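Local structure of lysyl oxidase (Pichia pastoris, 1W7C) at residues T378-T384 against T396-F402; F537-F542 against F633-L639. The protein is a copper- and topaquinone-dependent amine oxidase that probably oxidises primary amines, including the side-chain amino groups of lysine, to aldehydes. All coordinates share one frame; numbering follows the deposited sequence. Where two conformers were deposited one is given.

Interaction 1: residues T378-T384 against T396-F402; sequences TAGYFTT and TLSYCVF. With NAG (2-acetamido-2-deoxy-beta-D-glucopyranose), chain T.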
loop_
_atom_site.group_PDB
_atom_site.type_symbol
_atom_site.label_atom_id
_atom_site.label_comp_id
_atom_site.label_asym_id
_atom_site.label_seq_id
_atom_site.Cartn_x
_atom_site.Cartn_y
_atom_site.Cartn_z
ATOM N N THR A 378 -8.720 20.607 -8.953
ATOM C CA THR A 378 -9.853 20.897 -8.064
ATOM C C THR A 378 -9.394 21.246 -6.642
ATOM O O THR A 378 -10.229 21.504 -5.771
ATOM C CB THR A 378 -10.744 19.684 -7.942
ATOM O OG1 THR A 378 -9.919 18.569 -7.564
ATOM C CG2 THR A 378 -11.409 19.311 -9.251
ATOM N N ALA A 379 -8.103 21.240 -6.391
ATOM C CA ALA A 379 -7.592 21.521 -5.041
ATOM C C ALA A 379 -7.807 22.980 -4.655
ATOM O O ALA A 379 -7.790 23.851 -5.507
ATOM C CB ALA A 379 -6.118 21.228 -4.938
ATOM N N GLY A 380 -7.975 23.219 -3.368
ATOM C CA GLY A 380 -7.837 24.535 -2.795
ATOM C C GLY A 380 -6.480 24.645 -2.096
ATOM O O GLY A 380 -5.971 23.698 -1.539
ATOM N N TYR A 381 -5.925 25.863 -2.130
ATOM C CA TYR A 381 -4.585 26.118 -1.619
ATOM C C TYR A 381 -4.593 27.097 -0.455
ATOM O O TYR A 381 -5.422 28.036 -0.413
ATOM C CB TYR A 381 -3.706 26.706 -2.736
ATOM C CG TYR A 381 -3.349 25.702 -3.764
ATOM C CD1 TYR A 381 -4.096 25.564 -4.895
ATOM C CD2 TYR A 381 -2.288 24.826 -3.567
ATOM C CE1 TYR A 381 -3.810 24.615 -5.838
ATOM C CE2 TYR A 381 -1.981 23.880 -4.488
ATOM C CZ TYR A 381 -2.741 23.765 -5.625
ATOM O OH TYR A 381 -2.449 22.795 -6.555
ATOM N N PHE A 382 -3.647 26.886 0.455
ATOM C CA PHE A 382 -3.554 27.645 1.707
ATOM C C PHE A 382 -2.180 28.211 1.946
ATOM O O PHE A 382 -1.179 27.597 1.606
ATOM C CB PHE A 382 -4.033 26.747 2.887
ATOM C CG PHE A 382 -5.490 26.431 2.740
ATOM C CD1 PHE A 382 -5.899 25.358 1.968
ATOM C CD2 PHE A 382 -6.458 27.319 3.210
ATOM C CE1 PHE A 382 -7.254 25.157 1.703
ATOM C CE2 PHE A 382 -7.809 27.116 2.961
ATOM C CZ PHE A 382 -8.206 26.020 2.225
ATOM N N THR A 383 -2.171 29.416 2.509
ATOM C CA THR A 383 -0.974 30.177 2.794
ATOM C C THR A 383 -0.598 29.963 4.254
ATOM O O THR A 383 -1.463 30.015 5.155
ATOM C CB THR A 383 -1.279 31.668 2.552
ATOM O OG1 THR A 383 -1.606 31.870 1.173
ATOM C CG2 THR A 383 -0.056 32.518 2.831
ATOM N N THR A 384 0.695 29.756 4.487
ATOM C CA THR A 384 1.259 29.640 5.818
ATOM C C THR A 384 2.459 30.573 5.943
ATOM O O THR A 384 2.844 31.199 4.979
ATOM C CB THR A 384 1.692 28.195 6.126
ATOM O OG1 THR A 384 2.701 27.797 5.185
ATOM C CG2 THR A 384 0.512 27.242 5.982
ATOM N N THR A 396 2.530 31.208 -0.101
ATOM C CA THR A 396 1.283 30.854 -0.751
ATOM C C THR A 396 1.462 29.456 -1.343
ATOM O O THR A 396 2.580 28.928 -1.504
ATOM C CB THR A 396 0.900 31.851 -1.838
ATOM O OG1 THR A 396 1.885 31.812 -2.858
ATOM C CG2 THR A 396 0.905 33.280 -1.248
ATOM N N LEU A 397 0.333 28.839 -1.614
ATOM C CA LEU A 397 0.296 27.495 -2.183
ATOM C C LEU A 397 1.138 26.516 -1.340
ATOM O O LEU A 397 1.807 25.620 -1.849
ATOM C CB LEU A 397 0.706 27.511 -3.654
ATOM C CG LEU A 397 -0.345 28.027 -4.691
ATOM C CD1 LEU A 397 -1.161 29.254 -4.351
ATOM C CD2 LEU A 397 0.357 28.123 -6.000
ATOM N N SER A 398 1.069 26.680 -0.017
ATOM C CA SER A 398 1.875 25.911 0.914
ATOM C C SER A 398 1.347 24.488 1.162
ATOM O O SER A 398 2.132 23.552 1.273
ATOM C CB SER A 398 1.949 26.662 2.251
ATOM O OG SER A 398 2.692 25.951 3.205
ATOM N N TYR A 399 0.039 24.355 1.261
ATOM C CA TYR A 399 -0.593 23.056 1.293
ATOM C C TYR A 399 -1.866 23.108 0.504
ATOM O O TYR A 399 -2.397 24.177 0.242
ATOM C CB TYR A 399 -0.778 22.522 2.717
ATOM C CG TYR A 399 -1.768 23.262 3.605
ATOM C CD1 TYR A 399 -3.082 22.863 3.681
ATOM C CD2 TYR A 399 -1.365 24.304 4.401
ATOM C CE1 TYR A 399 -3.975 23.477 4.548
ATOM C CE2 TYR A 399 -2.248 24.933 5.283
ATOM C CZ TYR A 399 -3.560 24.515 5.348
ATOM O OH TYR A 399 -4.453 25.116 6.206
ATOM N N CYS A 400 -2.330 21.947 0.061
ATOM C CA CYS A 400 -3.559 21.871 -0.717
ATOM C C CYS A 400 -4.511 20.873 -0.102
ATOM O O CYS A 400 -4.091 19.932 0.607
ATOM C CB CYS A 400 -3.302 21.499 -2.194
ATOM S SG CYS A 400 -2.807 19.757 -2.408
ATOM N N VAL A 401 -5.789 21.089 -0.394
ATOM C CA VAL A 401 -6.871 20.253 0.043
ATOM C C VAL A 401 -7.722 19.880 -1.153
ATOM O O VAL A 401 -8.108 20.748 -1.927
ATOM C CB VAL A 401 -7.720 21.011 1.082
ATOM C CG1 VAL A 401 -8.892 20.138 1.572
ATOM C CG2 VAL A 401 -6.825 21.505 2.261
ATOM N N PHE A 402 -7.995 18.598 -1.346
ATOM C CA PHE A 402 -8.793 18.145 -2.463
ATOM C C PHE A 402 -9.559 16.881 -2.146
ATOM O O PHE A 402 -9.147 16.073 -1.304
ATOM C CB PHE A 402 -7.967 17.950 -3.756
ATOM C CG PHE A 402 -6.904 16.873 -3.671
ATOM C CD1 PHE A 402 -5.652 17.168 -3.170
ATOM C CD2 PHE A 402 -7.161 15.588 -4.138
ATOM C CE1 PHE A 402 -4.654 16.203 -3.114
ATOM C CE2 PHE A 402 -6.161 14.611 -4.088
ATOM C CZ PHE A 402 -4.917 14.922 -3.579
HETATM C C1 NAG T . 0.239 36.291 3.171
HETATM C C2 NAG T . -0.073 37.773 3.463
HETATM C C3 NAG T . -1.575 38.022 3.533
HETATM C C4 NAG T . -2.232 37.525 2.251
HETATM C C5 NAG T . -1.801 36.073 1.966
HETATM C C6 NAG T . -2.358 35.587 0.624
HETATM C C7 NAG T . 1.435 39.254 4.663
HETATM C C8 NAG T . 1.517 40.057 5.926
HETATM N N2 NAG T . 0.565 38.242 4.680
HETATM O O3 NAG T . -1.864 39.400 3.687
HETATM O O4 NAG T . -3.637 37.658 2.362
HETATM O O5 NAG T . -0.389 36.003 1.929
HETATM O O6 NAG T . -1.699 36.274 -0.422
HETATM O O7 NAG T . 2.139 39.542 3.692
HETATM O O HOH W 1 -2.195 30.006 -0.840
#
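Ala-379 meets the antiparallel partner strand just before the regular pairing begins, its CB lying 3.9 Å from Cys-400 CB. Gly-380 and Val-401 form a hydrogen-bonded antiparallel pair: each backbone N donates to the other's O. On the face shared by Tyr-381 and Cys-400, ring atom CE2 of Tyr-381 comes to 3.6 Å from Cys-400 CB, while Leu-397 CG makes an off-centre CH-pi contact, 28° off the ring normal. Cys-400 SG stands oblique to this ring and is disulfide-bonded to Cys-375.

Phe-382 belongs to the other face. Its N donates to Tyr-399 O; its O accepts from Ser-398 N at 2.9 Å and, weakly, from Tyr-399 N, so that two residues face one and a classic beta bulge results. Phe-382 CB sits over one face of the Tyr-399 ring, 3.5 Å from the centroid. The two ring planes lie 20° apart but are displaced, with little of one ring over the other. The ring of Tyr-399 is brought back over Phe-382 because CG is placed between its own backbone N and carbonyl carbon (chi1 67°). Its OH is hydrogen-bonded to Glu-300 OE1 and Thr-311 OG1.

Thr-383 OG1 shares a water with Leu-397 N, and its CG2 approaches O5 of the glycan sugar at 3.6 Å. Thr-384 places CG2 at the edge of the Tyr-399 ring, in its plane; in the conformer given, its OG1 and Ser-398 OG are 2.7 Å apart and hydrogen-bonded. Chemically, Phe-382, Tyr-399 and Val-401 make one face, its buried phenol hydroxyl satisfied, and Tyr-381 beside the Cys-400 disulfide the other.

Interaction 2: residues F537-F542 against F633-L639; sequences FENEDF and FLDDESL. Unlike the reference sequence in segment 537-542: Phe-537 (reference Leu), Asn-539 (reference Lys). With CA (calcium ion), chain E.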
loop_
_atom_site.group_PDB
_atom_site.type_symbol
_atom_site.label_atom_id
_atom_site.label_comp_id
_atom_site.label_asym_id
_atom_site.label_seq_id
_atom_site.Cartn_x
_atom_site.Cartn_y
_atom_site.Cartn_z
ATOM N N PHE A 537 -0.749 -4.041 26.576
ATOM C CA PHE A 537 0.568 -3.411 26.753
ATOM C C PHE A 537 0.493 -2.601 28.058
ATOM O O PHE A 537 0.029 -1.461 28.069
ATOM C CB PHE A 537 0.906 -2.508 25.561
ATOM C CG PHE A 537 1.226 -3.241 24.299
ATOM C CD1 PHE A 537 0.371 -3.194 23.241
ATOM C CD2 PHE A 537 2.433 -3.877 24.122
ATOM C CE1 PHE A 537 0.641 -3.843 22.072
ATOM C CE2 PHE A 537 2.727 -4.493 22.910
ATOM C CZ PHE A 537 1.823 -4.499 21.911
ATOM N N GLU A 538 0.889 -3.224 29.168
ATOM C CA GLU A 538 0.668 -2.639 30.490
ATOM C C GLU A 538 1.594 -1.472 30.812
ATOM O O GLU A 538 1.230 -0.628 31.612
ATOM C CB GLU A 538 0.779 -3.726 31.577
ATOM C CG GLU A 538 -0.297 -4.783 31.449
ATOM C CD GLU A 538 -0.338 -5.766 32.608
ATOM O OE1 GLU A 538 0.515 -5.693 33.514
ATOM O OE2 GLU A 538 -1.244 -6.609 32.607
ATOM N N ASN A 539 2.788 -1.465 30.213
ATOM C CA ASN A 539 3.868 -0.549 30.575
ATOM C C ASN A 539 4.574 -0.100 29.328
ATOM O O ASN A 539 4.581 -0.822 28.339
ATOM C CB ASN A 539 4.925 -1.198 31.505
ATOM C CG ASN A 539 4.402 -1.521 32.843
ATOM O OD1 ASN A 539 3.701 -2.515 33.005
ATOM N ND2 ASN A 539 4.727 -0.687 33.845
ATOM N N GLU A 540 5.201 1.062 29.383
ATOM C CA GLU A 540 6.079 1.497 28.315
ATOM C C GLU A 540 7.200 0.445 28.170
ATOM O O GLU A 540 7.819 0.034 29.147
ATOM C CB GLU A 540 6.687 2.857 28.661
ATOM C CG GLU A 540 5.684 3.963 28.739
ATOM C CD GLU A 540 6.249 5.279 29.260
ATOM O OE1 GLU A 540 7.213 5.233 30.070
ATOM O OE2 GLU A 540 5.709 6.343 28.847
ATOM N N ASP A 541 7.466 0.079 26.919
ATOM C CA ASP A 541 8.482 -0.933 26.592
ATOM C C ASP A 541 9.668 -0.217 25.945
ATOM O O ASP A 541 9.526 0.421 24.904
ATOM C CB ASP A 541 7.869 -1.993 25.672
ATOM C CG ASP A 541 8.763 -3.182 25.462
ATOM O OD1 ASP A 541 10.011 -3.108 25.690
ATOM O OD2 ASP A 541 8.262 -4.268 25.123
ATOM N N PHE A 542 10.838 -0.291 26.557
ATOM C CA PHE A 542 12.021 0.356 26.016
ATOM C C PHE A 542 12.349 -0.125 24.603
ATOM O O PHE A 542 12.882 0.610 23.807
ATOM C CB PHE A 542 13.217 0.101 26.930
ATOM C CG PHE A 542 14.427 0.876 26.539
ATOM C CD1 PHE A 542 14.568 2.198 26.915
ATOM C CD2 PHE A 542 15.396 0.302 25.739
ATOM C CE1 PHE A 542 15.657 2.923 26.517
ATOM C CE2 PHE A 542 16.510 1.042 25.321
ATOM C CZ PHE A 542 16.646 2.333 25.729
ATOM N N PHE A 633 11.818 9.264 27.297
ATOM C CA PHE A 633 10.377 9.087 27.430
ATOM C C PHE A 633 10.005 7.684 27.943
ATOM O O PHE A 633 8.905 7.477 28.438
ATOM C CB PHE A 633 9.655 9.198 26.076
ATOM C CG PHE A 633 9.782 10.521 25.352
ATOM C CD1 PHE A 633 10.543 11.581 25.842
ATOM C CD2 PHE A 633 9.101 10.692 24.142
ATOM C CE1 PHE A 633 10.620 12.785 25.081
ATOM C CE2 PHE A 633 9.198 11.880 23.411
ATOM C CZ PHE A 633 9.928 12.939 23.919
ATOM N N LEU A 634 10.926 6.733 27.793
ATOM C CA LEU A 634 10.685 5.324 28.020
ATOM C C LEU A 634 11.207 4.936 29.379
ATOM O O LEU A 634 12.365 4.555 29.541
ATOM C CB LEU A 634 11.382 4.507 26.922
ATOM C CG LEU A 634 10.932 4.830 25.510
ATOM C CD1 LEU A 634 11.860 4.194 24.470
ATOM C CD2 LEU A 634 9.474 4.410 25.292
ATOM N N ASP A 635 10.329 5.041 30.359
ATOM C CA ASP A 635 10.701 4.851 31.767
ATOM C C ASP A 635 9.673 3.983 32.487
ATOM O O ASP A 635 9.429 4.112 33.681
ATOM C CB ASP A 635 10.988 6.191 32.462
ATOM C CG ASP A 635 9.949 7.246 32.199
ATOM O OD1 ASP A 635 10.248 8.442 32.464
ATOM O OD2 ASP A 635 8.832 6.969 31.748
ATOM N N ASP A 636 9.150 3.003 31.742
ATOM C CA ASP A 636 8.385 1.883 32.292
ATOM C C ASP A 636 7.089 2.335 32.953
ATOM O O ASP A 636 6.549 1.639 33.811
ATOM C CB ASP A 636 9.227 1.094 33.309
ATOM C CG ASP A 636 8.584 -0.191 33.730
ATOM O OD1 ASP A 636 8.066 -0.905 32.810
ATOM O OD2 ASP A 636 8.602 -0.574 34.974
ATOM N N GLU A 637 6.544 3.440 32.503
ATOM C CA GLU A 637 5.326 3.937 33.116
ATOM C C GLU A 637 4.130 3.094 32.692
ATOM O O GLU A 637 4.099 2.551 31.597
ATOM C CB GLU A 637 5.087 5.404 32.811
ATOM C CG GLU A 637 6.086 6.321 33.507
ATOM C CD GLU A 637 5.911 7.779 33.141
ATOM O OE1 GLU A 637 5.885 8.079 31.937
ATOM O OE2 GLU A 637 5.832 8.631 34.056
ATOM N N SER A 638 3.183 2.941 33.588
ATOM C CA SER A 638 1.953 2.238 33.264
ATOM C C SER A 638 1.195 2.942 32.143
ATOM O O SER A 638 1.043 4.156 32.134
ATOM C CB SER A 638 1.032 2.159 34.475
ATOM O OG SER A 638 -0.187 1.505 34.134
ATOM N N LEU A 639 0.710 2.131 31.221
ATOM C CA LEU A 639 -0.153 2.601 30.139
ATOM C C LEU A 639 -1.580 2.052 30.319
ATOM O O LEU A 639 -2.417 2.167 29.433
ATOM C CB LEU A 639 0.391 2.129 28.787
ATOM C CG LEU A 639 1.789 2.635 28.413
ATOM C CD1 LEU A 639 2.236 1.957 27.116
ATOM C CD2 LEU A 639 1.859 4.130 28.318
HETATM CA CA CA E . 7.292 7.710 30.129
HETATM O O HOH W 2 -2.449 -0.249 27.987
HETATM O O HOH W 3 0.946 -1.063 34.456
HETATM O O HOH W 4 10.187 1.886 29.222
HETATM O O HOH W 5 8.757 -2.179 30.363
HETATM O O HOH W 6 8.493 9.713 30.758
HETATM O O HOH W 7 6.047 9.427 29.002
#
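Glu-540 and the loop 633-639 build a calcium site between two loops, in which seven ligand atoms surround the ion. The tight part centres on the Glu-540 carboxylate, which chelates calcium through OE1 and OE2, both at 2.5 Å. Phe-633 O, Asp-635 OD2, Glu-637 OE1 and two waters complete the shell. Glu-540 OE1 also accepts from Asp-635 N and Glu-637 N, each at 3.1 Å and reaching it from opposite faces of the carboxylate plane, which should restrain its rotation. An extended side chain (chi2 172°) carries this group to the ion, while Glu-540 N donates to Glu-637 O. OE2 also accepts from Lys-606 N, and Glu-637 OE2 forms a salt bridge with Lys-608.

Leu-639 packs CD2 against Glu-540 CG at 3.9 Å and CD1 against the Asn-539 backbone; an alanine here would probably open a gap beside both.

The other side is looser and wetter. Waters link Glu-540 O to Asp-636 OD1, in the conformer given, and Glu-538 O to Ser-638 OG, itself hydrogen-bonded to Asp-640 N. Exposed Phe-542 crosses Leu-634 at about a right angle, and Arg-599 makes a cation-pi contact with its ring. Asn-539 ND2 donates to Asp-636 O at 3.0 Å, 43° out of the carbonyl plane.

How the interactions relate
Interactions 1 and 2 lie on opposite sides of the chain's centre, their own centres 39 Å apart and their nearest atoms about 25 Å apart, so neither touches the other. They come in series along the chain: the hairpin of strands 380-388 and 391-405 closes before residue 537 is reached. All four segments belong to the copper amine oxidase enzyme domain. Interaction 1 joins neighbouring strands in a local hairpin pairing, whereas interaction 2 brings loops 91 residues apart together round a calcium ion, one following strand 526-536 and the other preceding strand 642-654. Those two flanking strands both pair with strand 504-518, which places the two loops close together in the fold.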